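Local coordinates for protein short afifavidin (Afifella pfennigii, PDB 6HDT) that forms a strong non-covalent complex with biotin and also binds 2-iminobiotin, as a dimeric bacterial member of the avidin/streptavidin family, at the interface of chains A and B. Residues are numbered along the deposited sequence; one frame, centred on the assembly and turned at random. Chains: chain A/B, Short afifavidin.

The interface of chains A and B. Residues chain A 39, 65-66; chain B 75, 77, 82.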
# COMPACT_ATOMS: atom_id res chain seq x y z
N ASN A 39 6.00 10.60 6.84
CA ASN A 39 5.91 9.12 6.93
C ASN A 39 6.06 8.39 5.57
O ASN A 39 5.72 7.20 5.45
CB ASN A 39 4.60 8.67 7.64
CG ASN A 39 4.38 9.35 9.00
OD1 ASN A 39 3.24 9.62 9.44
ND2 ASN A 39 5.45 9.64 9.66
N THR A 65 4.96 4.56 6.35
CA THR A 65 5.56 3.82 7.45
C THR A 65 5.22 4.51 8.76
O THR A 65 5.00 5.71 8.79
CB THR A 65 7.08 3.72 7.25
OG1 THR A 65 7.68 3.05 8.37
CG2 THR A 65 7.72 5.09 7.14
N TRP A 66 5.13 3.72 9.83
CA TRP A 66 5.23 4.26 11.16
C TRP A 66 5.95 3.25 12.08
O TRP A 66 5.61 2.07 12.10
CB TRP A 66 3.86 4.58 11.77
CG TRP A 66 4.09 5.11 13.11
CD1 TRP A 66 4.13 4.41 14.28
CD2 TRP A 66 4.50 6.43 13.41
NE1 TRP A 66 4.49 5.23 15.31
CE2 TRP A 66 4.72 6.48 14.81
CE3 TRP A 66 4.68 7.58 12.64
CZ2 TRP A 66 5.10 7.65 15.45
CZ3 TRP A 66 5.05 8.75 13.28
CH2 TRP A 66 5.26 8.78 14.67
N ALA B 75 -0.79 4.95 7.23
CA ALA B 75 -0.10 4.77 8.53
C ALA B 75 -0.95 5.44 9.61
O ALA B 75 -1.39 6.59 9.48
CB ALA B 75 1.27 5.41 8.47
N ASP B 77 -0.93 7.16 12.25
CA ASP B 77 -0.30 8.21 13.04
C ASP B 77 -0.81 9.55 12.56
O ASP B 77 -0.74 9.84 11.38
CB ASP B 77 1.21 8.21 12.90
CG ASP B 77 1.83 9.33 13.65
OD1 ASP B 77 1.75 9.31 14.90
OD2 ASP B 77 2.33 10.26 13.01
N ASN B 82 -2.38 7.83 17.70
CA ASN B 82 -1.41 6.93 17.08
C ASN B 82 -1.73 5.50 17.49
O ASN B 82 -1.79 5.19 18.68
CB ASN B 82 0.02 7.31 17.49
CG ASN B 82 1.08 6.43 16.84
OD1 ASN B 82 1.95 6.89 16.08
ND2 ASN B 82 1.06 5.16 17.16
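The amide oxygen OD1 of B:Asn82 lies over the indole of A:Trp66, where the two beta-barrel subunits of this dimeric avidin meet across a two-fold interface. OD1 stands above the ring plane, offset toward the rim. The ring nitrogen NE1 of A:Trp66 is 3.1 Å from OD1 of B:Asn82, yet its N-H points away from that oxygen, so the contact is one of oxygen against ring face and not a hydrogen bond. The two side chains meet tip to tip, with amide and ring planes 65° apart. Asparagine probably suits this place because its short side chain ends in an oxygen that can reach over the ring.

B:Asp77 covers the six-membered ring on the same face. Its carboxylate lies nearly flat on the indole, the planes 18° apart, and its carbon CG sits 3.5 Å from the centroid of that ring. The side chain is extended, with CG anti to the backbone N (chi1 177°), which carries the short, flat carboxylate onto the ring, a fit that aspartate probably owes to its size.

A tryptophan suits this place because it offers a broad flat surface for van der Waals packing, although the carboxylate's charge would probably gain little from the electron-rich face; an alanine here would probably open a gap beneath both groups and leave the B:Asp77 carboxylate free to turn.

Beside the ring, OD1 of A:Asn39 comes to 3.7 Å from OD2 of B:Asp77, two acceptors side by side with no hydrogen bond between them. Further along, the small methyl CB of B:Ala75 rests against the backbone carbonyl O of A:Thr65 at 3.7 Å, which probably lets the strands 69-75 and 58-66 come close.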